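Local atomic coordinates of metallo-beta-lactamase domain-containing protein (Enterococcus faecalis, PDB entry 2AZ4), a protein that is of unknown function but binds two zinc ions in a metallo-beta-lactamase fold and may, like relatives, bind RNA and act as an exonuclease. Residues 32-37 / 184-189; 94-99 / 402-407; 87-92 / 151-156. One frame throughout, in Å; residues are numbered along the deposited sequence.

Contact 1: 32-37 / 184-189; sequences IFFDFG and ITYTGD. With ZN (zinc ion), chain C; ZN (zinc ion), chain D.
The CD2-CE2 side of the F34 ring lies over one face of Y186. The two side chains reach out from facing strands and pass alongside each other. The ring planes are inclined at 39°. CD2 of F34 sits 3.4 Å from CD2 of Y186, offset toward the rim of the tyrosine ring. The backbone N of G188 lies over the opposite face, so the ring is held between the two. Y186 carries its CG anti to the backbone N (chi1 172°), which swings the ring across the gap and brings its hydroxyl to D35. There OH of Y186 donates to OD2 of D35 over 2.7 Å. The hydroxyl meets the carboxylate from well above its plane, 60° out of it. OD2 of D35 also bonds the zinc ligand H97, so Y186 helps to position a second-shell carboxylate. At the end of the other segment, OD2 of D189 bridges both zinc ions. A cis peptide bond precedes D35, just past the strand. The contact joins strands 30-34 and 182-186, which belong to the two facing sheets, with L175 and I177 of strand 173-179 also against F34.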
ATOM      1  N   ILE A  32     -17.486  12.685  -1.972  1.00 18.59           N
ATOM      2  CA  ILE A  32     -16.430  11.736  -2.281  1.00 18.27           C
ATOM      3  C   ILE A  32     -15.931  11.073  -1.001  1.00 17.89           C
ATOM      4  O   ILE A  32     -16.108  11.612   0.096  1.00 17.14           O
ATOM      5  CB  ILE A  32     -15.240  12.375  -3.032  1.00 18.10           C
ATOM      6  CG1 ILE A  32     -14.541  13.427  -2.160  1.00 18.44           C
ATOM      7  CG2 ILE A  32     -15.720  12.938  -4.353  1.00 18.41           C
ATOM      8  CD1 ILE A  32     -13.242  13.999  -2.743  1.00 18.21           C
ATOM      9  N   PHE A  33     -15.355   9.889  -1.153  1.00 16.95           N
ATOM     10  CA  PHE A  33     -14.818   9.130  -0.038  1.00 17.01           C
ATOM     11  C   PHE A  33     -13.443   8.627  -0.458  1.00 17.17           C
ATOM     12  O   PHE A  33     -13.208   8.423  -1.657  1.00 18.29           O
ATOM     13  CB  PHE A  33     -15.700   7.912   0.318  1.00 17.11           C
ATOM     14  CG  PHE A  33     -17.128   8.260   0.771  1.00 17.09           C
ATOM     15  CD1 PHE A  33     -17.487   8.185   2.114  1.00 17.78           C
ATOM     16  CD2 PHE A  33     -18.103   8.608  -0.145  1.00 19.07           C
ATOM     17  CE1 PHE A  33     -18.811   8.495   2.530  1.00 17.45           C
ATOM     18  CE2 PHE A  33     -19.428   8.928   0.268  1.00 16.09           C
ATOM     19  CZ  PHE A  33     -19.763   8.860   1.604  1.00 17.05           C
ATOM     20  N   PHE A  34     -12.577   8.403   0.531  1.00 16.06           N
ATOM     21  CA  PHE A  34     -11.216   7.870   0.362  1.00 16.16           C
ATOM     22  C   PHE A  34     -10.655   7.569   1.748  1.00 16.21           C
ATOM     23  O   PHE A  34     -10.955   8.282   2.696  1.00 15.88           O
ATOM     24  CB  PHE A  34     -10.294   8.879  -0.347  1.00 16.22           C
ATOM     25  CG  PHE A  34     -10.333  10.274   0.249  1.00 16.17           C
ATOM     26  CD1 PHE A  34     -11.234  11.231  -0.228  1.00 15.82           C
ATOM     27  CD2 PHE A  34      -9.472  10.627   1.293  1.00 16.79           C
ATOM     28  CE1 PHE A  34     -11.290  12.499   0.319  1.00 14.64           C
ATOM     29  CE2 PHE A  34      -9.510  11.917   1.841  1.00 16.51           C
ATOM     30  CZ  PHE A  34     -10.418  12.843   1.367  1.00 16.11           C
ATOM     31  N   ASP A  35      -9.878   6.499   1.899  1.00 16.24           N
ATOM     32  CA  ASP A  35      -9.800   5.400   0.940  1.00 16.71           C
ATOM     33  C   ASP A  35     -10.938   4.420   1.258  1.00 16.55           C
ATOM     34  O   ASP A  35     -12.068   4.863   1.508  1.00 16.72           O
ATOM     35  CB  ASP A  35      -8.406   4.747   1.025  1.00 16.23           C
ATOM     36  CG  ASP A  35      -7.304   5.673   0.514  1.00 18.54           C
ATOM     37  OD1 ASP A  35      -7.529   6.343  -0.527  1.00 17.17           O
ATOM     38  OD2 ASP A  35      -6.202   5.723   1.113  1.00 18.56           O
ATOM     39  N   PHE A  36     -10.667   3.112   1.244  1.00 16.62           N
ATOM     40  CA  PHE A  36     -11.725   2.106   1.424  1.00 16.80           C
ATOM     41  C   PHE A  36     -11.193   0.746   1.940  1.00 17.28           C
ATOM     42  O   PHE A  36     -11.488  -0.299   1.368  1.00 16.08           O
ATOM     43  CB  PHE A  36     -12.502   1.911   0.105  1.00 16.70           C
ATOM     44  CG  PHE A  36     -13.979   1.745   0.304  1.00 17.62           C
ATOM     45  CD1 PHE A  36     -14.757   2.826   0.723  1.00 18.29           C
ATOM     46  CD2 PHE A  36     -14.588   0.525   0.100  1.00 17.66           C
ATOM     47  CE1 PHE A  36     -16.124   2.690   0.922  1.00 20.24           C
ATOM     48  CE2 PHE A  36     -15.973   0.369   0.296  1.00 16.48           C
ATOM     49  CZ  PHE A  36     -16.736   1.449   0.714  1.00 18.71           C
ATOM     50  N   GLY A  37     -10.377   0.790   2.995  1.00 17.07           N
ATOM     51  CA  GLY A  37      -9.915  -0.405   3.667  1.00 17.38           C
ATOM     52  C   GLY A  37     -10.695  -0.558   4.949  1.00 17.89           C
ATOM     53  O   GLY A  37     -11.639   0.197   5.206  1.00 18.68           O
ATOM     54  N   ILE A 184      -8.361  21.410  -0.272  1.00 23.76           N
ATOM     55  CA  ILE A 184      -7.856  20.514   0.759  1.00 22.78           C
ATOM     56  C   ILE A 184      -7.057  19.361   0.121  1.00 22.06           C
ATOM     57  O   ILE A 184      -7.161  19.120  -1.066  1.00 22.49           O
ATOM     58  CB  ILE A 184      -8.978  20.019   1.689  1.00 23.35           C
ATOM     59  CG1 ILE A 184      -9.932  19.067   0.962  1.00 22.99           C
ATOM     60  CG2 ILE A 184      -9.726  21.226   2.303  1.00 22.21           C
ATOM     61  CD1 ILE A 184     -10.945  18.436   1.890  1.00 25.36           C
ATOM     62  N   THR A 185      -6.247  18.679   0.917  1.00 21.39           N
ATOM     63  CA  THR A 185      -5.278  17.743   0.392  1.00 20.39           C
ATOM     64  C   THR A 185      -5.196  16.522   1.288  1.00 19.85           C
ATOM     65  O   THR A 185      -5.125  16.654   2.506  1.00 20.51           O
ATOM     66  CB  THR A 185      -3.877  18.409   0.317  1.00 19.78           C
ATOM     67  OG1 THR A 185      -3.950  19.558  -0.541  1.00 20.09           O
ATOM     68  CG2 THR A 185      -2.858  17.436  -0.234  1.00 19.24           C
ATOM     69  N   TYR A 186      -5.205  15.342   0.663  1.00 19.07           N
ATOM     70  CA  TYR A 186      -5.064  14.064   1.333  1.00 17.48           C
ATOM     71  C   TYR A 186      -3.780  13.435   0.824  1.00 17.03           C
ATOM     72  O   TYR A 186      -3.658  13.207  -0.366  1.00 16.90           O
ATOM     73  CB  TYR A 186      -6.254  13.180   0.980  1.00 17.64           C
ATOM     74  CG  TYR A 186      -6.116  11.756   1.473  1.00 18.07           C
ATOM     75  CD1 TYR A 186      -5.899  11.475   2.834  1.00 18.95           C
ATOM     76  CD2 TYR A 186      -6.160  10.684   0.574  1.00 18.76           C
ATOM     77  CE1 TYR A 186      -5.776  10.153   3.287  1.00 17.52           C
ATOM     78  CE2 TYR A 186      -6.033   9.368   1.011  1.00 17.72           C
ATOM     79  CZ  TYR A 186      -5.846   9.106   2.363  1.00 17.59           C
ATOM     80  OH  TYR A 186      -5.733   7.808   2.801  1.00 19.31           O
ATOM     81  N   THR A 187      -2.815  13.182   1.702  1.00 17.23           N
ATOM     82  CA  THR A 187      -1.486  12.748   1.238  1.00 17.57           C
ATOM     83  C   THR A 187      -1.438  11.297   0.769  1.00 18.01           C
ATOM     84  O   THR A 187      -0.559  10.926  -0.011  1.00 19.02           O
ATOM     85  CB  THR A 187      -0.376  12.914   2.334  1.00 16.75           C
ATOM     86  OG1 THR A 187      -0.707  12.129   3.488  1.00 16.73           O
ATOM     87  CG2 THR A 187      -0.215  14.361   2.719  1.00 16.99           C
ATOM     88  N   GLY A 188      -2.363  10.486   1.272  1.00 17.79           N
ATOM     89  CA  GLY A 188      -2.234   9.039   1.190  1.00 18.34           C
ATOM     90  C   GLY A 188      -1.016   8.677   2.015  1.00 18.18           C
ATOM     91  O   GLY A 188      -0.681   9.384   2.984  1.00 18.79           O
ATOM     92  N   ASP A 189      -0.360   7.585   1.644  1.00 17.48           N
ATOM     93  CA  ASP A 189       0.934   7.213   2.203  1.00 17.26           C
ATOM     94  C   ASP A 189       2.030   7.700   1.279  1.00 16.79           C
ATOM     95  O   ASP A 189       1.862   7.633   0.060  1.00 16.43           O
ATOM     96  CB  ASP A 189       1.035   5.692   2.279  1.00 16.46           C
ATOM     97  CG  ASP A 189       0.214   5.097   3.377  1.00 16.33           C
ATOM     98  OD1 ASP A 189      -0.494   5.815   4.119  1.00 16.74           O
ATOM     99  OD2 ASP A 189       0.285   3.870   3.514  1.00 13.45           O
TER
HETATM  100 ZN    ZN C 601       0.889   2.026   2.114  1.00 23.71          ZN
HETATM  101 ZN    ZN D 602      -1.108   2.784   4.905  1.00 27.73          ZN
HETATM  102  O   HOH W   1       2.059   1.324   3.832  1.00 18.85           O
HETATM  103  O   HOH W   2      -0.441   0.927   3.653  1.00 18.61           O
HETATM  104  O   HOH W   3       0.743   2.021   6.118  1.00 22.69           O

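Contact 2: 94-99 / 402-407; sequences HLDHSR and PIHTLK. With ZN (zinc ion), chain D; ZN (zinc ion), chain C.
D96, H97 and H404 meet through one zinc ion. The metal bonds come first. The zinc of chain D is bound by OD2 of D96, NE2 of H97 and NE2 of H404. The bond from NE2 of H97 to this zinc is 2.2 Å long. That from NE2 of H404 to the zinc is 2.3 Å. Two waters and the bridging D189 complete its six ligands. D96 has its CG between its backbone N and carbonyl carbon (chi1 58°), which turns the carboxylate toward the metal from the first turn of helix 95-98. H94, at the N-cap position of that helix, binds the other zinc ion through ND1.

The flat groups are ordered by this shared metal. OD2 of D96 lies at the edge of the H404 ring, in its plane, 3.1 Å from CE1 of H404. The carboxylate and the ring are nearly coplanar, 15° apart. H97 and H404 reach the metal from facing sides of the site and form an offset edge-to-face pair. The edge of H97 is turned toward the face of H404, with the ring planes at 65°. Their NE2 atoms are close because both bind the zinc; no hydrogen bond joins them.

Residues 92-97 read HAHLDH, the HxHxDH signature of the metallo-beta-lactamase fold. H404 comes from the C-terminal end of the strand 399-403 region, far along the chain, and supplies the late histidine of the dinuclear site.

ND1 of H97 has D35 as its partner, which probably strengthens the donation of the ring to the metal. Water 2 binds both zinc ions. It donates to OD1 of D96, with 2.5 Å between the water oxygen and OD1 of D96. Beyond H404, OG1 of T405 accepts from the backbone N of K407 in an ST turn.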
ATOM      1  N   HIS A  94      -2.311  -1.015  -1.121  1.00 14.24           N
ATOM      2  CA  HIS A  94      -2.093  -1.644   0.180  1.00 15.46           C
ATOM      3  C   HIS A  94      -3.393  -1.998   0.887  1.00 15.61           C
ATOM      4  O   HIS A  94      -4.381  -1.278   0.787  1.00 15.77           O
ATOM      5  CB  HIS A  94      -1.148  -0.801   1.062  1.00 15.07           C
ATOM      6  CG  HIS A  94       0.288  -0.906   0.648  1.00 14.09           C
ATOM      7  ND1 HIS A  94       1.243   0.015   1.013  1.00 13.79           N
ATOM      8  CD2 HIS A  94       0.937  -1.844  -0.085  1.00 14.41           C
ATOM      9  CE1 HIS A  94       2.414  -0.329   0.507  1.00 13.99           C
ATOM     10  NE2 HIS A  94       2.259  -1.455  -0.164  1.00 14.30           N
ATOM     11  N   LEU A  95      -3.377  -3.128   1.582  1.00 16.75           N
ATOM     12  CA  LEU A  95      -4.574  -3.711   2.198  1.00 18.00           C
ATOM     13  C   LEU A  95      -5.368  -2.739   3.106  1.00 17.22           C
ATOM     14  O   LEU A  95      -6.623  -2.724   3.089  1.00 15.18           O
ATOM     15  CB  LEU A  95      -4.148  -4.948   3.013  1.00 18.01           C
ATOM     16  CG  LEU A  95      -5.207  -5.922   3.532  1.00 20.23           C
ATOM     17  CD1 LEU A  95      -5.991  -6.580   2.376  1.00 20.38           C
ATOM     18  CD2 LEU A  95      -4.569  -6.977   4.455  1.00 21.13           C
ATOM     19  N   ASP A  96      -4.618  -1.946   3.879  1.00 16.21           N
ATOM     20  CA  ASP A  96      -5.173  -1.010   4.868  1.00 16.71           C
ATOM     21  C   ASP A  96      -5.842   0.199   4.213  1.00 16.30           C
ATOM     22  O   ASP A  96      -6.448   1.022   4.904  1.00 16.93           O
ATOM     23  CB  ASP A  96      -4.119  -0.602   5.926  1.00 16.75           C
ATOM     24  CG  ASP A  96      -2.863   0.036   5.314  1.00 18.62           C
ATOM     25  OD1 ASP A  96      -2.296  -0.542   4.344  1.00 19.19           O
ATOM     26  OD2 ASP A  96      -2.421   1.111   5.809  1.00 16.87           O
ATOM     27  N   HIS A  97      -5.739   0.272   2.881  1.00 15.33           N
ATOM     28  CA  HIS A  97      -6.434   1.257   2.052  1.00 15.23           C
ATOM     29  C   HIS A  97      -7.466   0.657   1.101  1.00 14.94           C
ATOM     30  O   HIS A  97      -8.340   1.373   0.626  1.00 15.84           O
ATOM     31  CB  HIS A  97      -5.409   2.104   1.276  1.00 14.45           C
ATOM     32  CG  HIS A  97      -4.386   2.739   2.175  1.00 16.17           C
ATOM     33  ND1 HIS A  97      -4.474   4.052   2.589  1.00 14.45           N
ATOM     34  CD2 HIS A  97      -3.325   2.210   2.833  1.00 16.87           C
ATOM     35  CE1 HIS A  97      -3.494   4.313   3.436  1.00 16.27           C
ATOM     36  NE2 HIS A  97      -2.769   3.219   3.586  1.00 17.16           N
ATOM     37  N   SER A  98      -7.366  -0.635   0.798  1.00 14.86           N
ATOM     38  CA  SER A  98      -8.185  -1.234  -0.299  1.00 15.28           C
ATOM     39  C   SER A  98      -9.118  -2.394   0.109  1.00 15.67           C
ATOM     40  O   SER A  98     -10.013  -2.807  -0.662  1.00 14.59           O
ATOM     41  CB  SER A  98      -7.250  -1.721  -1.424  1.00 14.81           C
ATOM     42  OG  SER A  98      -6.372  -2.762  -0.950  1.00 14.11           O
ATOM     43  N   ARG A  99      -8.912  -2.906   1.326  1.00 15.43           N
ATOM     44  CA  ARG A  99      -9.419  -4.229   1.699  1.00 14.76           C
ATOM     45  C   ARG A  99     -10.903  -4.455   1.398  1.00 15.26           C
ATOM     46  O   ARG A  99     -11.295  -5.566   1.056  1.00 15.90           O
ATOM     47  CB  ARG A  99      -9.145  -4.521   3.167  1.00 13.45           C
ATOM     48  CG  ARG A  99      -9.354  -5.955   3.547  1.00 16.37           C
ATOM     49  CD  ARG A  99      -8.963  -6.254   4.981  1.00 20.09           C
ATOM     50  NE  ARG A  99      -9.393  -7.618   5.173  1.00 28.73           N
ATOM     51  CZ  ARG A  99     -10.295  -8.038   6.041  1.00 27.08           C
ATOM     52  NH1 ARG A  99     -10.840  -7.231   6.954  1.00 26.86           N
ATOM     53  NH2 ARG A  99     -10.588  -9.316   6.019  1.00 29.46           N
ATOM     54  N   PRO A 402      -3.307  15.487  11.373  1.00 23.99           N
ATOM     55  CA  PRO A 402      -2.688  14.166  11.366  1.00 24.27           C
ATOM     56  C   PRO A 402      -3.723  13.039  11.303  1.00 24.57           C
ATOM     57  O   PRO A 402      -4.774  13.100  11.971  1.00 24.59           O
ATOM     58  CB  PRO A 402      -1.930  14.122  12.696  1.00 24.79           C
ATOM     59  CG  PRO A 402      -1.730  15.593  13.063  1.00 23.67           C
ATOM     60  CD  PRO A 402      -2.983  16.223  12.610  1.00 23.78           C
ATOM     61  N   ILE A 403      -3.421  12.046  10.463  1.00 23.62           N
ATOM     62  CA  ILE A 403      -4.217  10.827  10.325  1.00 23.37           C
ATOM     63  C   ILE A 403      -3.243   9.680  10.102  1.00 22.38           C
ATOM     64  O   ILE A 403      -2.053   9.919   9.969  1.00 21.44           O
ATOM     65  CB  ILE A 403      -5.193  10.901   9.137  1.00 23.13           C
ATOM     66  CG1 ILE A 403      -4.422  11.171   7.820  1.00 24.20           C
ATOM     67  CG2 ILE A 403      -6.307  11.900   9.431  1.00 22.76           C
ATOM     68  CD1 ILE A 403      -5.259  11.058   6.561  1.00 23.39           C
ATOM     69  N   HIS A 404      -3.752   8.447  10.100  1.00 22.55           N
ATOM     70  CA  HIS A 404      -2.933   7.268   9.835  1.00 22.97           C
ATOM     71  C   HIS A 404      -1.700   7.311  10.758  1.00 23.11           C
ATOM     72  O   HIS A 404      -0.550   7.270  10.301  1.00 22.59           O
ATOM     73  CB  HIS A 404      -2.544   7.253   8.341  1.00 22.56           C
ATOM     74  CG  HIS A 404      -2.414   5.889   7.744  1.00 22.96           C
ATOM     75  ND1 HIS A 404      -3.368   4.907   7.909  1.00 22.95           N
ATOM     76  CD2 HIS A 404      -1.465   5.361   6.936  1.00 22.45           C
ATOM     77  CE1 HIS A 404      -2.998   3.825   7.244  1.00 23.56           C
ATOM     78  NE2 HIS A 404      -1.845   4.078   6.646  1.00 21.87           N
ATOM     79  N   THR A 405      -1.969   7.406  12.064  1.00 23.53           N
ATOM     80  CA  THR A 405      -0.946   7.648  13.070  1.00 24.24           C
ATOM     81  C   THR A 405      -1.431   7.238  14.480  1.00 24.44           C
ATOM     82  O   THR A 405      -2.609   7.365  14.805  1.00 25.05           O
ATOM     83  CB  THR A 405      -0.455   9.149  13.022  1.00 23.91           C
ATOM     84  OG1 THR A 405       0.590   9.350  13.973  1.00 25.07           O
ATOM     85  CG2 THR A 405      -1.614  10.150  13.279  1.00 24.19           C
ATOM     86  N   LEU A 406      -0.525   6.693  15.281  1.00 25.58           N
ATOM     87  CA  LEU A 406      -0.795   6.400  16.700  1.00 26.03           C
ATOM     88  C   LEU A 406      -0.358   7.553  17.633  1.00 26.68           C
ATOM     89  O   LEU A 406      -0.625   7.507  18.840  1.00 26.98           O
ATOM     90  CB  LEU A 406      -0.119   5.092  17.134  1.00 26.02           C
ATOM     91  CG  LEU A 406      -0.284   3.831  16.282  1.00 25.47           C
ATOM     92  CD1 LEU A 406       0.449   2.638  16.902  1.00 25.74           C
ATOM     93  CD2 LEU A 406      -1.737   3.514  16.088  1.00 26.28           C
ATOM     94  N   LYS A 407       0.311   8.564  17.070  1.00 26.95           N
ATOM     95  CA  LYS A 407       0.814   9.728  17.840  1.00 27.50           C
ATOM     96  C   LYS A 407       0.616  11.035  17.074  1.00 27.23           C
ATOM     97  O   LYS A 407       1.584  11.697  16.682  1.00 27.54           O
ATOM     98  CB  LYS A 407       2.287   9.527  18.225  1.00 27.15           C
ATOM     99  CG  LYS A 407       2.509   8.230  18.993  1.00 27.68           C
ATOM    100  CD  LYS A 407       3.939   7.982  19.394  1.00 29.03           C
ATOM    101  CE  LYS A 407       3.952   6.788  20.329  1.00 32.47           C
ATOM    102  NZ  LYS A 407       5.300   6.208  20.479  1.00 37.16           N
TER
HETATM  103 ZN    ZN D 602      -1.108   2.784   4.905  1.00 27.73          ZN
HETATM  104 ZN    ZN C 601       0.889   2.026   2.114  1.00 23.71          ZN
HETATM  105  O   HOH W   2      -0.441   0.927   3.653  1.00 18.61           O
HETATM  106  O   HOH W   1       2.059   1.324   3.832  1.00 18.85           O
HETATM  107  O   HOH W   3       0.743   2.021   6.118  1.00 22.69           O

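Contact 3: 87-92 / 151-156; sequences AVFLSH and DVIKVG. With ZN (zinc ion), chain C.
A87 and V155 have the nearest CA atoms of the two segments, and their side chains touch. CB of A87 is a small bump, and CG2 of V155 fits against it at 3.7 Å. V155 has CG1 anti to its backbone N (chi1 174°), and this leaves CG2 as the branch that meets the alanine. The larger knob is F89. Its ring reaches out edge first, and the end of that edge enters the shallow hollow between I153 and V155. CZ of F89 is 4.1 Å from CB of I153 and 4.4 Å from CG2 of V155. Both partners lie near the plane of the ring, so the phenyl works as a flat wedge whose rim does the touching. CB and both branches of I153 border this rim: CG1 faces CE1, and CG2 faces CZ. I153 starts toward F89 but its tip, CD1, turns off, so the contact is made by the broad base of the isoleucine.

The fit joins the two sheets of the metallo-beta-lactamase sandwich. Strand 85-89 is an inner strand of one sheet, and strand 152-155 is the outermost strand of the other. The axes of these short segments stay 9.3 Å apart and run roughly antiparallel, at 149°. No hydrogen bonds link them; the strands meet through side chains. I32, against F89 and V155, and V160, against F89, extend the apolar layer. Y111 of strand 110-113 packs on A87, F89 and I153.

Past the strand, the same chain turns to the metal. ND1 of H92 donates to OG of S91 over 2.6 Å, in the plane of the ring, while NE2 of H92 binds the zinc of chain C at 2.3 Å.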
ATOM      1  N   ALA A  87     -18.557   9.331  -5.448  1.00 17.92           N
ATOM      2  CA  ALA A  87     -17.415   8.598  -5.998  1.00 16.96           C
ATOM      3  C   ALA A  87     -16.428   8.251  -4.911  1.00 16.51           C
ATOM      4  O   ALA A  87     -16.370   8.918  -3.863  1.00 15.84           O
ATOM      5  CB  ALA A  87     -16.706   9.431  -7.094  1.00 15.96           C
ATOM      6  N   VAL A  88     -15.609   7.234  -5.179  1.00 15.37           N
ATOM      7  CA  VAL A  88     -14.645   6.791  -4.197  1.00 15.02           C
ATOM      8  C   VAL A  88     -13.281   6.788  -4.880  1.00 15.33           C
ATOM      9  O   VAL A  88     -13.157   6.401  -6.036  1.00 14.68           O
ATOM     10  CB  VAL A  88     -14.975   5.376  -3.574  1.00 14.11           C
ATOM     11  CG1 VAL A  88     -13.868   4.898  -2.624  1.00 13.61           C
ATOM     12  CG2 VAL A  88     -16.289   5.364  -2.828  1.00 14.43           C
ATOM     13  N   PHE A  89     -12.265   7.208  -4.138  1.00 15.77           N
ATOM     14  CA  PHE A  89     -10.898   7.242  -4.639  1.00 15.59           C
ATOM     15  C   PHE A  89     -10.028   6.364  -3.782  1.00 16.42           C
ATOM     16  O   PHE A  89     -10.245   6.238  -2.554  1.00 16.36           O
ATOM     17  CB  PHE A  89     -10.372   8.686  -4.658  1.00 16.15           C
ATOM     18  CG  PHE A  89     -11.106   9.571  -5.596  1.00 15.04           C
ATOM     19  CD1 PHE A  89     -10.590   9.838  -6.864  1.00 16.81           C
ATOM     20  CD2 PHE A  89     -12.327  10.138  -5.236  1.00 17.70           C
ATOM     21  CE1 PHE A  89     -11.290  10.664  -7.762  1.00 17.97           C
ATOM     22  CE2 PHE A  89     -13.048  10.956  -6.127  1.00 17.99           C
ATOM     23  CZ  PHE A  89     -12.532  11.209  -7.398  1.00 17.17           C
ATOM     24  N   LEU A  90      -9.013   5.777  -4.412  1.00 16.71           N
ATOM     25  CA  LEU A  90      -8.119   4.864  -3.731  1.00 16.83           C
ATOM     26  C   LEU A  90      -6.668   5.315  -3.942  1.00 16.51           C
ATOM     27  O   LEU A  90      -6.166   5.302  -5.067  1.00 16.26           O
ATOM     28  CB  LEU A  90      -8.375   3.453  -4.284  1.00 16.47           C
ATOM     29  CG  LEU A  90      -7.628   2.214  -3.875  1.00 18.88           C
ATOM     30  CD1 LEU A  90      -7.555   2.029  -2.346  1.00 21.67           C
ATOM     31  CD2 LEU A  90      -8.243   0.985  -4.589  1.00 17.42           C
ATOM     32  N   SER A  91      -6.018   5.723  -2.855  1.00 16.23           N
ATOM     33  CA  SER A  91      -4.682   6.282  -2.919  1.00 16.35           C
ATOM     34  C   SER A  91      -3.692   5.265  -3.490  1.00 15.74           C
ATOM     35  O   SER A  91      -2.873   5.617  -4.319  1.00 15.52           O
ATOM     36  CB  SER A  91      -4.214   6.811  -1.539  1.00 16.49           C
ATOM     37  OG  SER A  91      -3.817   5.789  -0.621  1.00 17.33           O
ATOM     38  N   HIS A  92      -3.770   4.025  -3.016  1.00 14.54           N
ATOM     39  CA  HIS A  92      -2.893   2.946  -3.460  1.00 14.26           C
ATOM     40  C   HIS A  92      -3.437   1.563  -3.053  1.00 14.57           C
ATOM     41  O   HIS A  92      -4.433   1.455  -2.327  1.00 15.16           O
ATOM     42  CB  HIS A  92      -1.438   3.158  -2.988  1.00 14.55           C
ATOM     43  CG  HIS A  92      -1.257   3.112  -1.496  1.00 15.33           C
ATOM     44  ND1 HIS A  92      -1.905   3.971  -0.634  1.00 15.96           N
ATOM     45  CD2 HIS A  92      -0.483   2.320  -0.715  1.00 18.00           C
ATOM     46  CE1 HIS A  92      -1.522   3.728   0.608  1.00 15.30           C
ATOM     47  NE2 HIS A  92      -0.675   2.718   0.589  1.00 16.05           N
ATOM     48  N   ASP A 151      -4.638  13.433 -13.407  1.00 20.74           N
ATOM     49  CA  ASP A 151      -6.001  13.558 -13.967  1.00 20.94           C
ATOM     50  C   ASP A 151      -6.898  14.237 -12.947  1.00 20.87           C
ATOM     51  O   ASP A 151      -6.698  14.067 -11.735  1.00 20.26           O
ATOM     52  CB  ASP A 151      -6.615  12.194 -14.319  1.00 21.20           C
ATOM     53  CG  ASP A 151      -6.059  11.591 -15.614  1.00 23.93           C
ATOM     54  OD1 ASP A 151      -5.397  12.301 -16.411  1.00 24.92           O
ATOM     55  OD2 ASP A 151      -6.306  10.386 -15.846  1.00 24.52           O
ATOM     56  N   VAL A 152      -7.883  14.991 -13.447  1.00 20.48           N
ATOM     57  CA  VAL A 152      -8.849  15.672 -12.624  1.00 20.93           C
ATOM     58  C   VAL A 152     -10.224  15.036 -12.897  1.00 20.59           C
ATOM     59  O   VAL A 152     -10.668  14.906 -14.056  1.00 19.62           O
ATOM     60  CB  VAL A 152      -8.867  17.215 -12.904  1.00 21.37           C
ATOM     61  CG1 VAL A 152      -9.949  17.934 -12.078  1.00 21.44           C
ATOM     62  CG2 VAL A 152      -7.494  17.833 -12.626  1.00 21.66           C
ATOM     63  N   ILE A 153     -10.864  14.608 -11.828  1.00 20.70           N
ATOM     64  CA  ILE A 153     -12.226  14.079 -11.892  1.00 21.12           C
ATOM     65  C   ILE A 153     -13.153  15.086 -11.246  1.00 21.96           C
ATOM     66  O   ILE A 153     -12.835  15.631 -10.182  1.00 22.33           O
ATOM     67  CB  ILE A 153     -12.347  12.706 -11.160  1.00 20.97           C
ATOM     68  CG1 ILE A 153     -11.394  11.648 -11.770  1.00 20.55           C
ATOM     69  CG2 ILE A 153     -13.794  12.192 -11.131  1.00 20.32           C
ATOM     70  CD1 ILE A 153     -11.538  11.409 -13.305  1.00 18.19           C
ATOM     71  N   LYS A 154     -14.310  15.295 -11.880  1.00 22.44           N
ATOM     72  CA  LYS A 154     -15.369  16.159 -11.391  1.00 22.75           C
ATOM     73  C   LYS A 154     -16.569  15.364 -10.894  1.00 22.88           C
ATOM     74  O   LYS A 154     -17.149  14.560 -11.626  1.00 22.61           O
ATOM     75  CB  LYS A 154     -15.802  17.117 -12.492  1.00 23.47           C
ATOM     76  CG  LYS A 154     -14.777  18.216 -12.697  1.00 25.84           C
ATOM     77  CD  LYS A 154     -14.830  18.806 -14.086  1.00 31.44           C
ATOM     78  CE  LYS A 154     -13.949  20.059 -14.193  1.00 35.04           C
ATOM     79  NZ  LYS A 154     -12.465  19.792 -14.042  1.00 35.99           N
ATOM     80  N   VAL A 155     -16.898  15.561  -9.623  1.00 22.58           N
ATOM     81  CA  VAL A 155     -17.995  14.848  -8.970  1.00 23.16           C
ATOM     82  C   VAL A 155     -18.870  15.986  -8.485  1.00 23.38           C
ATOM     83  O   VAL A 155     -18.553  16.627  -7.474  1.00 23.24           O
ATOM     84  CB  VAL A 155     -17.479  13.991  -7.781  1.00 22.46           C
ATOM     85  CG1 VAL A 155     -18.634  13.354  -6.990  1.00 22.92           C
ATOM     86  CG2 VAL A 155     -16.493  12.926  -8.272  1.00 21.02           C
ATOM     87  N   GLY A 156     -19.939  16.265  -9.234  1.00 23.47           N
ATOM     88  CA  GLY A 156     -20.689  17.510  -9.055  1.00 23.29           C
ATOM     89  C   GLY A 156     -19.724  18.682  -9.129  1.00 23.73           C
ATOM     90  O   GLY A 156     -18.916  18.774 -10.051  1.00 22.89           O
TER
HETATM   91 ZN    ZN C 601       0.889   2.026   2.114  1.00 23.71          ZN
HETATM   92  O   HOH W   1       2.059   1.324   3.832  1.00 18.85           O
HETATM   93  O   HOH W   2      -0.441   0.927   3.653  1.00 18.61           O

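The three contacts follow the same sandwich from its outer side to the metal site. Contact 3 lies about 18 Å from contact 2, centre to centre. Contact 1 stands about 9 Å from contact 3 and 10 Å from contact 2. Strands 30-34 and 85-89 are neighbours in one sheet; strands 152-155, 182-186 and 399-403 belong to the other. Along the chain the segments run 32-37, 87-92, 94-99, 151-156, 184-189, 402-407. Contact 3 falls between the two segments of contact 1, while contact 2 crosses both others. Contact 3 packs the sheets away from the metals, though H92 reaches one zinc. Contacts 1 and 2 bring D189, H94, D96, H97 and H404 to the site.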